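Local structure of 3-hydroxyadipyl-CoA dehydrogenase (Escherichia coli, 3MOG) at residues A21-S26 against W176-V181; I123-I128 against E136-L141; E201-L206 against S262-E267; D312-I317 against L321-Q326; T417-G422 against Y427-W432. The protein catalyses the NAD-dependent oxidation of (3S)-3-hydroxyadipyl-CoA to 3-oxoadipyl-CoA in the bacterial degradation of phenylacetate. All blocks are in the same frame, centred on the assembly; numbering follows the deposited sequence. Where two conformers were deposited one is given.

Interaction 1. Residues A21-S26 against W176-V181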
# COMPACT_ATOMS: atom_id res chain seq x y z
N ALA C 21 20.83 31.66 14.55
CA ALA C 21 21.63 32.89 14.57
C ALA C 21 22.27 33.12 15.94
O ALA C 21 23.46 33.46 16.03
CB ALA C 21 20.76 34.11 14.15
N GLU C 22 21.49 32.92 17.00
CA GLU C 22 21.95 33.03 18.38
C GLU C 22 23.13 32.09 18.68
O GLU C 22 24.11 32.51 19.28
CB GLU C 22 20.80 32.77 19.35
CG GLU C 22 21.18 32.88 20.84
CD GLU C 22 20.04 32.50 21.76
OE1 GLU C 22 20.33 32.04 22.88
OE2 GLU C 22 18.86 32.65 21.37
N VAL C 23 23.03 30.84 18.22
CA VAL C 23 24.08 29.84 18.40
C VAL C 23 25.36 30.24 17.69
O VAL C 23 26.44 30.23 18.30
CB VAL C 23 23.65 28.44 17.91
CG1 VAL C 23 24.82 27.45 17.91
CG2 VAL C 23 22.50 27.91 18.76
N ALA C 24 25.23 30.62 16.42
CA ALA C 24 26.38 31.02 15.62
C ALA C 24 27.06 32.27 16.19
O ALA C 24 28.27 32.27 16.37
CB ALA C 24 26.00 31.19 14.13
N ALA C 25 26.29 33.31 16.52
CA ALA C 25 26.86 34.54 17.09
C ALA C 25 27.45 34.35 18.49
O ALA C 25 28.45 34.97 18.82
CB ALA C 25 25.84 35.66 17.10
N SER C 26 26.83 33.48 19.29
CA SER C 26 27.32 33.23 20.66
C SER C 26 28.67 32.50 20.68
O SER C 26 29.30 32.42 21.72
CB SER C 26 26.27 32.52 21.54
OG SER C 26 26.29 31.12 21.36
N TRP C 176 30.29 24.59 17.99
CA TRP C 176 29.14 25.30 18.57
C TRP C 176 28.53 24.59 19.79
O TRP C 176 27.43 24.95 20.26
CB TRP C 176 28.05 25.59 17.52
CG TRP C 176 28.50 26.48 16.39
CD1 TRP C 176 29.67 27.17 16.30
CD2 TRP C 176 27.76 26.79 15.19
NE1 TRP C 176 29.73 27.87 15.12
CE2 TRP C 176 28.57 27.66 14.42
CE3 TRP C 176 26.51 26.40 14.68
CZ2 TRP C 176 28.17 28.16 13.17
CZ3 TRP C 176 26.11 26.90 13.44
CH2 TRP C 176 26.94 27.77 12.69
N GLY C 177 29.26 23.59 20.30
CA GLY C 177 28.82 22.82 21.46
C GLY C 177 27.66 21.88 21.14
O GLY C 177 26.91 21.48 22.04
N LYS C 178 27.50 21.56 19.86
CA LYS C 178 26.47 20.63 19.42
C LYS C 178 27.06 19.25 19.24
O LYS C 178 28.26 19.05 19.37
CB LYS C 178 25.81 21.08 18.10
CG LYS C 178 25.10 22.43 18.14
CD LYS C 178 24.13 22.56 19.31
CE LYS C 178 23.45 23.92 19.31
NZ LYS C 178 22.54 24.09 20.49
N GLN C 179 26.19 18.29 18.92
CA GLN C 179 26.61 16.95 18.58
C GLN C 179 26.06 16.62 17.20
O GLN C 179 24.87 16.35 17.05
CB GLN C 179 26.09 15.95 19.62
CG GLN C 179 26.68 14.55 19.49
CD GLN C 179 28.21 14.55 19.50
OE1 GLN C 179 28.83 15.06 20.43
NE2 GLN C 179 28.81 13.99 18.45
N PRO C 180 26.93 16.66 16.18
CA PRO C 180 26.47 16.29 14.85
C PRO C 180 26.34 14.77 14.71
O PRO C 180 27.08 14.01 15.35
CB PRO C 180 27.57 16.81 13.94
CG PRO C 180 28.82 16.77 14.81
CD PRO C 180 28.36 17.00 16.21
N VAL C 181 25.37 14.35 13.89
CA VAL C 181 25.25 12.98 13.41
C VAL C 181 25.08 13.07 11.89
O VAL C 181 24.47 14.01 11.40
CB VAL C 181 24.07 12.21 14.07
CG1 VAL C 181 24.37 11.92 15.55
CG2 VAL C 181 22.72 12.96 13.92

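Interaction 2. Residues I123-I128 against E136-L141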
# COMPACT_ATOMS: atom_id res chain seq x y z
N ILE C 123 12.15 18.33 3.20
CA ILE C 123 12.49 18.40 1.80
C ILE C 123 13.81 17.69 1.52
O ILE C 123 14.74 17.77 2.32
CB ILE C 123 12.56 19.89 1.32
CG1 ILE C 123 11.23 20.61 1.58
CG2 ILE C 123 12.94 19.98 -0.14
CD1 ILE C 123 10.00 19.99 0.89
N SER C 124 13.86 16.99 0.39
CA SER C 124 15.07 16.35 -0.09
C SER C 124 16.17 17.36 -0.38
O SER C 124 15.93 18.38 -1.03
CB SER C 124 14.79 15.55 -1.36
OG SER C 124 15.99 14.99 -1.88
N ILE C 125 17.37 17.05 0.09
CA ILE C 125 18.56 17.86 -0.18
C ILE C 125 18.87 17.77 -1.66
O ILE C 125 19.15 18.77 -2.31
CB ILE C 125 19.79 17.38 0.64
CG1 ILE C 125 19.49 17.36 2.15
CG2 ILE C 125 21.01 18.23 0.33
CD1 ILE C 125 18.88 18.64 2.73
N THR C 126 18.80 16.54 -2.18
CA THR C 126 19.03 16.23 -3.59
C THR C 126 18.17 17.08 -4.53
O THR C 126 18.67 17.58 -5.53
CB THR C 126 18.80 14.73 -3.84
OG1 THR C 126 19.52 13.99 -2.86
CG2 THR C 126 19.29 14.32 -5.22
N ALA C 127 16.89 17.26 -4.18
CA ALA C 127 15.97 18.08 -4.98
C ALA C 127 16.25 19.57 -4.84
O ALA C 127 16.04 20.32 -5.80
CB ALA C 127 14.53 17.76 -4.62
N ILE C 128 16.72 19.99 -3.66
CA ILE C 128 17.15 21.38 -3.45
C ILE C 128 18.39 21.65 -4.29
O ILE C 128 18.47 22.67 -4.99
CB ILE C 128 17.44 21.66 -1.95
CG1 ILE C 128 16.13 21.71 -1.16
CG2 ILE C 128 18.20 22.99 -1.75
CD1 ILE C 128 16.32 21.46 0.33
N GLU C 136 27.74 20.14 -4.81
CA GLU C 136 28.55 19.48 -3.80
C GLU C 136 28.66 20.21 -2.47
O GLU C 136 29.02 19.60 -1.45
CB GLU C 136 29.96 19.27 -4.36
CG GLU C 136 30.28 20.23 -5.52
CD GLU C 136 31.66 20.84 -5.43
OE1 GLU C 136 32.62 20.13 -5.04
OE2 GLU C 136 31.78 22.04 -5.76
N ARG C 137 28.40 21.51 -2.46
CA ARG C 137 28.50 22.27 -1.21
C ARG C 137 27.12 22.55 -0.63
O ARG C 137 26.98 23.34 0.30
CB ARG C 137 29.35 23.56 -1.35
CG ARG C 137 29.13 24.39 -2.62
CD ARG C 137 27.79 25.08 -2.61
NE ARG C 137 27.44 25.65 -3.91
CZ ARG C 137 27.60 26.93 -4.24
NH1 ARG C 137 28.10 27.79 -3.35
NH2 ARG C 137 27.24 27.34 -5.44
N VAL C 138 26.10 21.92 -1.22
CA VAL C 138 24.76 21.92 -0.64
C VAL C 138 24.63 20.71 0.30
O VAL C 138 25.10 19.62 -0.02
CB VAL C 138 23.67 21.87 -1.73
CG1 VAL C 138 22.30 22.17 -1.14
CG2 VAL C 138 23.98 22.87 -2.84
N ALA C 139 24.02 20.93 1.46
CA ALA C 139 23.87 19.92 2.49
C ALA C 139 22.76 20.33 3.44
O ALA C 139 22.30 21.46 3.39
CB ALA C 139 25.18 19.74 3.27
N GLY C 140 22.32 19.42 4.30
CA GLY C 140 21.34 19.75 5.32
C GLY C 140 22.05 19.97 6.62
O GLY C 140 22.99 19.25 6.95
N LEU C 141 21.62 20.98 7.36
CA LEU C 141 22.12 21.21 8.70
C LEU C 141 20.89 21.37 9.58
O LEU C 141 20.33 22.46 9.71
CB LEU C 141 23.04 22.44 8.73
CG LEU C 141 24.14 22.53 9.80
CD1 LEU C 141 25.11 21.39 9.67
CD2 LEU C 141 24.88 23.86 9.73

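Interaction 3. Residues E201-L206 against S262-E267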
# COMPACT_ATOMS: atom_id res chain seq x y z
N GLU C 201 2.25 3.25 17.79
CA GLU C 201 1.78 2.16 18.68
C GLU C 201 0.70 2.61 19.68
O GLU C 201 -0.29 1.90 19.90
CB GLU C 201 2.94 1.40 19.34
CG GLU C 201 3.68 0.45 18.37
CD GLU C 201 2.78 -0.58 17.70
OE1 GLU C 201 2.95 -0.85 16.50
OE2 GLU C 201 1.89 -1.14 18.38
N ALA C 202 0.86 3.82 20.22
CA ALA C 202 -0.14 4.45 21.10
C ALA C 202 -1.50 4.70 20.43
O ALA C 202 -2.54 4.38 21.00
CB ALA C 202 0.40 5.72 21.60
N TRP C 203 -1.51 5.29 19.24
CA TRP C 203 -2.77 5.45 18.48
C TRP C 203 -3.51 4.13 18.23
O TRP C 203 -4.74 4.07 18.34
CB TRP C 203 -2.52 6.16 17.16
CG TRP C 203 -2.03 7.58 17.32
CD1 TRP C 203 -0.84 8.09 16.87
CD2 TRP C 203 -2.72 8.66 17.95
NE1 TRP C 203 -0.74 9.42 17.20
CE2 TRP C 203 -1.88 9.80 17.87
CE3 TRP C 203 -3.97 8.79 18.59
CZ2 TRP C 203 -2.24 11.05 18.39
CZ3 TRP C 203 -4.33 10.04 19.11
CH2 TRP C 203 -3.47 11.14 19.00
N ARG C 204 -2.76 3.06 17.94
CA ARG C 204 -3.36 1.75 17.74
C ARG C 204 -3.97 1.20 19.03
O ARG C 204 -5.07 0.66 19.01
CB ARG C 204 -2.35 0.76 17.18
CG ARG C 204 -2.32 0.77 15.67
CD ARG C 204 -1.37 -0.27 15.19
NE ARG C 204 -1.93 -1.61 15.26
CZ ARG C 204 -2.04 -2.41 14.21
NH1 ARG C 204 -1.64 -1.98 13.01
NH2 ARG C 204 -2.54 -3.63 14.34
N ALA C 205 -3.25 1.38 20.13
CA ALA C 205 -3.73 0.98 21.46
C ALA C 205 -5.00 1.77 21.79
O ALA C 205 -6.01 1.19 22.17
CB ALA C 205 -2.63 1.20 22.51
N LEU C 206 -4.94 3.09 21.57
CA LEU C 206 -6.08 3.99 21.75
C LEU C 206 -7.31 3.62 20.91
O LEU C 206 -8.42 3.65 21.42
CB LEU C 206 -5.66 5.42 21.45
CG LEU C 206 -6.44 6.57 22.08
CD1 LEU C 206 -6.95 6.22 23.48
CD2 LEU C 206 -5.52 7.76 22.13
N SER C 262 -3.08 7.39 11.66
CA SER C 262 -4.24 6.96 12.46
C SER C 262 -5.51 7.75 12.12
O SER C 262 -5.45 8.98 12.01
CB SER C 262 -3.92 7.17 13.94
OG SER C 262 -4.97 6.70 14.77
N LEU C 263 -6.65 7.07 11.99
CA LEU C 263 -7.94 7.78 11.86
C LEU C 263 -8.30 8.53 13.15
O LEU C 263 -9.05 9.50 13.11
CB LEU C 263 -9.10 6.85 11.49
CG LEU C 263 -9.10 6.11 10.16
CD1 LEU C 263 -9.97 4.89 10.33
CD2 LEU C 263 -9.57 6.96 8.96
N VAL C 264 -7.76 8.07 14.28
CA VAL C 264 -7.96 8.72 15.56
C VAL C 264 -7.23 10.05 15.60
O VAL C 264 -7.78 11.05 16.08
CB VAL C 264 -7.53 7.83 16.76
CG1 VAL C 264 -7.86 8.51 18.10
CG2 VAL C 264 -8.22 6.49 16.68
N GLN C 265 -6.01 10.08 15.08
CA GLN C 265 -5.25 11.33 15.01
C GLN C 265 -5.83 12.28 13.96
O GLN C 265 -6.00 13.46 14.24
CB GLN C 265 -3.76 11.11 14.76
CG GLN C 265 -2.93 12.36 15.08
CD GLN C 265 -1.44 12.18 14.91
OE1 GLN C 265 -0.98 11.36 14.11
NE2 GLN C 265 -0.66 12.99 15.63
N GLN C 266 -6.11 11.74 12.77
CA GLN C 266 -6.72 12.51 11.69
C GLN C 266 -7.97 13.23 12.17
O GLN C 266 -8.12 14.42 11.94
CB GLN C 266 -7.10 11.61 10.49
CG GLN C 266 -7.56 12.43 9.27
CD GLN C 266 -7.84 11.62 8.03
OE1 GLN C 266 -7.20 11.84 7.00
NE2 GLN C 266 -8.80 10.70 8.10
N GLU C 267 -8.85 12.49 12.85
CA GLU C 267 -10.07 13.05 13.43
C GLU C 267 -9.82 14.25 14.34
O GLU C 267 -10.56 15.23 14.28
CB GLU C 267 -10.86 11.98 14.19
CG GLU C 267 -12.30 12.35 14.47
CD GLU C 267 -13.26 11.97 13.35
OE1 GLU C 267 -12.86 11.99 12.16
OE2 GLU C 267 -14.42 11.66 13.68

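Interaction 4. Residues D312-I317 against L321-Q326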
# COMPACT_ATOMS: atom_id res chain seq x y z
N ASP C 312 13.22 -17.05 31.53
CA ASP C 312 12.47 -16.62 30.35
C ASP C 312 11.20 -15.87 30.74
O ASP C 312 10.13 -16.13 30.19
CB ASP C 312 12.19 -17.81 29.40
CG ASP C 312 12.05 -17.39 27.93
OD1 ASP C 312 11.30 -18.07 27.19
OD2 ASP C 312 12.69 -16.40 27.52
N GLY C 313 11.34 -14.98 31.72
CA GLY C 313 10.25 -14.11 32.20
C GLY C 313 9.02 -14.79 32.77
O GLY C 313 7.91 -14.28 32.64
N VAL C 314 9.21 -15.97 33.37
CA VAL C 314 8.11 -16.71 33.97
C VAL C 314 8.30 -16.73 35.49
O VAL C 314 9.39 -17.05 35.99
CB VAL C 314 8.02 -18.17 33.41
CG1 VAL C 314 6.75 -18.86 33.89
CG2 VAL C 314 8.06 -18.21 31.89
N THR C 315 7.24 -16.37 36.21
CA THR C 315 7.13 -16.61 37.66
C THR C 315 5.90 -17.46 37.95
O THR C 315 4.78 -17.14 37.51
CB THR C 315 7.02 -15.30 38.45
OG1 THR C 315 8.07 -14.42 38.05
CG2 THR C 315 7.15 -15.55 39.94
N GLU C 316 6.08 -18.56 38.68
CA GLU C 316 4.92 -19.35 39.09
C GLU C 316 4.51 -19.08 40.54
O GLU C 316 5.29 -19.25 41.48
CB GLU C 316 5.06 -20.83 38.67
CG GLU C 316 5.16 -21.90 39.72
CD GLU C 316 5.02 -23.28 39.11
OE1 GLU C 316 4.07 -24.01 39.50
OE2 GLU C 316 5.83 -23.63 38.22
N ILE C 317 3.29 -18.57 40.68
CA ILE C 317 2.74 -18.11 41.95
C ILE C 317 1.54 -19.01 42.23
O ILE C 317 0.49 -18.85 41.60
CB ILE C 317 2.31 -16.62 41.83
CG1 ILE C 317 3.48 -15.76 41.34
CG2 ILE C 317 1.82 -16.10 43.15
CD1 ILE C 317 3.10 -14.39 40.88
N LEU C 321 0.63 -18.63 36.43
CA LEU C 321 1.84 -18.21 35.73
C LEU C 321 1.77 -16.71 35.48
O LEU C 321 0.83 -16.22 34.84
CB LEU C 321 2.03 -18.97 34.42
CG LEU C 321 2.30 -20.48 34.48
CD1 LEU C 321 2.69 -21.01 33.11
CD2 LEU C 321 3.40 -20.84 35.47
N LEU C 322 2.74 -16.00 36.03
CA LEU C 322 2.95 -14.60 35.72
C LEU C 322 4.06 -14.55 34.67
O LEU C 322 5.22 -14.90 34.96
CB LEU C 322 3.36 -13.82 36.97
CG LEU C 322 3.67 -12.34 36.75
CD1 LEU C 322 2.41 -11.58 36.39
CD2 LEU C 322 4.35 -11.71 37.97
N ILE C 323 3.69 -14.16 33.46
CA ILE C 323 4.57 -14.29 32.29
C ILE C 323 4.80 -12.92 31.67
O ILE C 323 3.84 -12.21 31.34
CB ILE C 323 4.02 -15.30 31.26
CG1 ILE C 323 3.77 -16.67 31.92
CG2 ILE C 323 4.97 -15.46 30.07
CD1 ILE C 323 3.09 -17.72 31.02
N GLU C 324 6.07 -12.53 31.58
CA GLU C 324 6.46 -11.36 30.81
C GLU C 324 6.06 -11.54 29.34
O GLU C 324 6.25 -12.61 28.78
CB GLU C 324 7.97 -11.13 30.93
CG GLU C 324 8.40 -10.64 32.31
CD GLU C 324 9.79 -10.05 32.30
OE1 GLU C 324 10.70 -10.68 32.88
OE2 GLU C 324 9.99 -8.96 31.72
N THR C 325 5.46 -10.51 28.74
CA THR C 325 4.89 -10.64 27.37
C THR C 325 5.94 -10.97 26.31
O THR C 325 7.01 -10.36 26.27
CB THR C 325 4.05 -9.41 26.92
OG1 THR C 325 3.44 -9.69 25.66
CG2 THR C 325 4.89 -8.12 26.83
N GLN C 326 5.61 -11.98 25.51
CA GLN C 326 6.33 -12.35 24.29
C GLN C 326 5.41 -12.09 23.08
O GLN C 326 5.71 -12.48 21.94
CB GLN C 326 6.71 -13.83 24.33
CG GLN C 326 7.65 -14.21 25.51
CD GLN C 326 7.82 -15.72 25.70
OE1 GLN C 326 7.57 -16.51 24.79
NE2 GLN C 326 8.25 -16.12 26.89
O HOH W 1 7.35 -13.27 35.60

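Interaction 5. Residues T417-G422 against Y427-W432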
# COMPACT_ATOMS: atom_id res chain seq x y z
N THR C 417 22.86 8.05 19.14
CA THR C 417 23.06 9.42 19.57
C THR C 417 21.86 10.29 19.22
O THR C 417 21.34 11.00 20.09
CB THR C 417 24.32 10.01 18.97
OG1 THR C 417 25.44 9.24 19.42
CG2 THR C 417 24.51 11.46 19.38
N ALA C 418 21.39 10.19 17.98
CA ALA C 418 20.23 10.94 17.53
C ALA C 418 18.99 10.76 18.39
O ALA C 418 18.29 11.72 18.70
CB ALA C 418 19.92 10.62 16.07
N MET C 419 18.73 9.52 18.79
CA MET C 419 17.56 9.24 19.59
C MET C 419 17.75 9.70 21.06
O MET C 419 16.80 10.14 21.70
CB MET C 419 17.17 7.76 19.47
CG MET C 419 16.93 7.28 18.02
SD MET C 419 16.14 8.45 16.89
CE MET C 419 14.49 8.45 17.55
N ARG C 420 18.98 9.60 21.57
CA ARG C 420 19.28 10.14 22.90
C ARG C 420 19.16 11.66 22.95
O ARG C 420 18.61 12.21 23.90
CB ARG C 420 20.68 9.73 23.35
CG ARG C 420 20.71 8.67 24.43
CD ARG C 420 22.15 8.38 24.84
NE ARG C 420 22.86 7.66 23.79
CZ ARG C 420 23.94 8.11 23.15
NH1 ARG C 420 24.46 9.30 23.44
NH2 ARG C 420 24.50 7.34 22.22
N LEU C 421 19.67 12.35 21.93
CA LEU C 421 19.70 13.81 21.97
C LEU C 421 18.50 14.50 21.34
O LEU C 421 18.00 15.49 21.88
CB LEU C 421 21.03 14.33 21.42
CG LEU C 421 22.25 13.88 22.27
CD1 LEU C 421 23.55 14.37 21.68
CD2 LEU C 421 22.14 14.31 23.75
N GLY C 422 18.00 13.98 20.22
CA GLY C 422 16.89 14.60 19.51
C GLY C 422 15.54 14.46 20.19
O GLY C 422 14.70 15.36 20.12
N TYR C 427 17.68 5.13 26.22
CA TYR C 427 18.81 4.47 25.58
C TYR C 427 18.65 4.72 24.11
O TYR C 427 17.52 4.87 23.63
CB TYR C 427 18.80 2.95 25.84
CG TYR C 427 18.79 2.59 27.31
CD1 TYR C 427 17.58 2.33 27.98
CD2 TYR C 427 19.98 2.53 28.04
CE1 TYR C 427 17.56 2.03 29.33
CE2 TYR C 427 19.97 2.23 29.41
CZ TYR C 427 18.75 1.97 30.04
OH TYR C 427 18.72 1.66 31.36
N GLY C 428 19.77 4.78 23.38
CA GLY C 428 19.71 4.66 21.93
C GLY C 428 19.17 3.28 21.60
O GLY C 428 19.50 2.31 22.29
N PRO C 429 18.34 3.16 20.55
CA PRO C 429 17.58 1.91 20.29
C PRO C 429 18.44 0.67 20.03
O PRO C 429 18.03 -0.45 20.38
CB PRO C 429 16.74 2.24 19.04
CG PRO C 429 17.06 3.64 18.67
CD PRO C 429 18.26 4.11 19.43
N LEU C 430 19.61 0.85 19.43
CA LEU C 430 20.48 -0.27 19.12
C LEU C 430 21.15 -0.78 20.39
O LEU C 430 21.19 -1.99 20.62
CB LEU C 430 21.49 0.10 18.04
CG LEU C 430 20.71 0.55 16.79
CD1 LEU C 430 21.53 1.29 15.78
CD2 LEU C 430 20.03 -0.61 16.12
N ALA C 431 21.63 0.15 21.22
CA ALA C 431 22.17 -0.17 22.55
C ALA C 431 21.09 -0.80 23.40
O ALA C 431 21.36 -1.69 24.19
CB ALA C 431 22.71 1.07 23.25
N TRP C 432 19.87 -0.31 23.22
CA TRP C 432 18.73 -0.83 23.94
C TRP C 432 18.42 -2.28 23.56
O TRP C 432 18.15 -3.10 24.43
CB TRP C 432 17.50 0.04 23.69
CG TRP C 432 16.57 0.11 24.84
CD1 TRP C 432 16.56 -0.71 25.95
CD2 TRP C 432 15.49 1.02 25.01
NE1 TRP C 432 15.55 -0.35 26.79
CE2 TRP C 432 14.87 0.71 26.24
CE3 TRP C 432 15.00 2.08 24.25
CZ2 TRP C 432 13.78 1.43 26.73
CZ3 TRP C 432 13.90 2.80 24.73
CH2 TRP C 432 13.30 2.46 25.96

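Interaction 1. Residues A21-S26 against W176-V181
The side chains of V23 and A24 on the helix 15-26 meet the indole of W176, and the two do so differently. The methyl of A24 sits over one face of the six-membered ring, with CB 4.1 Å from the ring centroid and 26° off the normal, a CH-pi contact. V23 comes in obliquely instead: its CG1 lies 3.7 Å from W176 CB and 3.8 Å from W176 CE3. With CG1 anti to the backbone N (chi1 172°), V23 also spreads both methyls against K178, where CE is 4.0 Å from V23 CG1 and 4.1 Å from V23 CG2. The aliphatic part of the lysine thus closes the apolar patch, while its ammonium nitrogen is held by the carbonyl oxygens of A147 and M150. The rings of H27 and H29 also meet the indole, H27 at a shallow angle and H29 steeply.

Behind W176 the chain turns sharply. G177, with positive phi, is the C-prime residue of a Schellman motif that ends the helix 163-175, and this turn hands the chain on to the strand 179-184. On the partner helix, S26 OG bonds back to V23 O at 3.2 Å. The contact therefore packs the first helix of the NAD-binding domain, whose start overlaps a GxGxxG pattern consistent with a Rossmann-type dinucleotide site, against the turn leading into the strand at one margin of the domain's sheet.

Interaction 2. Residues I123-I128 against E136-L141
I125 lies with both branches over the backbone of A139 and G140. This is packing inside a beta-alpha-beta unit of the Rossmann-type NAD-binding domain, in which the short helix 125-128 links the parallel neighbouring strands 115-118 and 138-143. CG2, anti to the backbone N, reaches A139 CA at 4.0 Å, while CG1 turns beside that N (chi1 -56°) and sends CD1 toward G140. One turn further on, I128 continues the apolar seam by placing CG2 4.2 Å from V138 CG1. The side chains of I125 and I128 also touch T118, so the helix covers both strands.

S124 occupies the N-cap position, and its hydroxyl accepts a weak, long bond from A127 N, 3.4 Å from S124 OG. Outside the contact, I125 N donates to S185 OG and T126 OG1 bonds to L159 N, which ties the start of the helix to more distant parts of the domain. I270 of a second subunit packs on T126 and A127. The closest apolar approach in the seam is between I125 CD1 and G140 CA, at 3.7 Å.

Interaction 3. Residues E201-L206 against S262-E267
The indole of W203 has the CB of Q265 over one face, almost above the middle of its six-membered ring: CB lies 4.0 Å from the centroid and 15° off the normal, a CH-pi contact. Beyond CB, the glutamine runs extended across the indole, with CG anti to the backbone N (chi1 -164°) and 3.6 Å from W203 CZ2. Its amide ends near the pyrrole side, its plane tilted 36° from the ring, and NE2 is engaged by N242 and Q239. These outside bonds would help to hold the amide in place.

V264 and S262 approach the ring obliquely. V264 CG1 lies 3.9 Å from W203 CE3, and S262 OG comes within 3.5 Å of W203 CB. S262 is the N-cap residue of the helix 263-270, and its OG accepts a bent capping bond from V264 N at 3.1 Å. One serine thus starts the helix and touches the base of the tryptophan.

Further side-chain neighbours of W203 are T234 and V282, while L263, Q266 and E267 pack on a third subunit. The whole is a helix-helix contact in the all-helical C-terminal domain of 3-hydroxyacyl-CoA dehydrogenases, joining the helices 196-207 and 263-270 through one large aromatic side chain.

Interaction 4. Residues D312-I317 against L321-Q326
The carbonyl oxygen of L322 is gripped by two donors: T315 N, 2.8 Å away, and a water, also 2.8 Å from L322 O. The same water bonds to T315 OG1, so the threonine binds L322 both directly and through solvent. L322 N returns a bond to T315 O at 2.8 Å, completing the hydrogen-bonded pair, and E324 N donates to G313 O at 2.8 Å. V314 with I323 and E316 with L321 form the non-hydrogen-bonded pairs.

Side chains pack on both faces. On the face with V314, E316, L321 and I323, L321 CD2 lies 3.6 Å from E316 CB, and V314 and I323 stand side by side, pointing the same way. On the face with T315 and L322, I317 CD1 bends in to 4.0 Å from L322 CB. At the open end, G313, with positive phi, lies against the E324 side chain, with E324 OE1 3.5 Å from G313 CA; the carboxylate of E324 is paired with R440, and D312 likewise pairs with R443.

The two strands run antiparallel, 164° apart, and form a beta hairpin whose strands 314-317 and 320-324 are neighbours in the mixed six-stranded sheet; the second strand leads into the reduced Rossmann-fold region.

Interaction 5. Residues T417-G422 against Y427-W432
M419 meets the ring of P429 with the first two carbons of its side chain. CB lies 3.8 Å from P429 CD, and CG is 3.7 Å from both P429 CG and P429 CD, so two ring carbons share one methylene. CG stands beside the backbone N (chi1 -56°), and the chain then folds back at chi2 (-36°) and again at chi3. These bends carry SD and CE away from the proline; the thioether end therefore takes no part in the contact, and the side chain crosses the ring at about a right angle. Outside the two segments, the methionine side chain also packs on Y425, in the connection between the helices.

Beside it, R420 brings its CG up to the backbone at G428, 4.1 Å from G428 N. R420 has two conformers, so the position of its tip is uncertain.

G428 is the N-cap of the helix 429-436, with P429 as the first helical residue. The backbone N of L430 donates to D416 OD1, and A431 N adds a weak bond to D416 OD2; the aspartate of one helix thus takes up amides at the start of the next. P429 also packs on I397 and A401 of the helix 390-406. This is a short connection between two consecutive helices, 412-422 and 429-436, in the second of the chain's two 3-hydroxyacyl-CoA dehydrogenase C-terminal domains.

In the fold
Interactions 1 and 2 share the eight-stranded sheet of the N-terminal NAD-binding domain, with centres 19 Å apart; interaction 2 falls within the sequence spanned by interaction 1. Interactions 3, 4 and 5 then follow in series, through the first C-terminal helical domain, the hairpin of the six-stranded sheet and the second helical domain. Interactions 1 and 4 lie on opposite sides of the chain's centre, 48 Å apart between centres. Interaction 5 is the most central and touches interaction 1: Q179 CB is 3.6 Å from L421 CD1, and T417 packs on V181. The marginal strand 179-184 of the NAD-binding domain thus rests directly on the second helical domain, joining distant parts of the sequence.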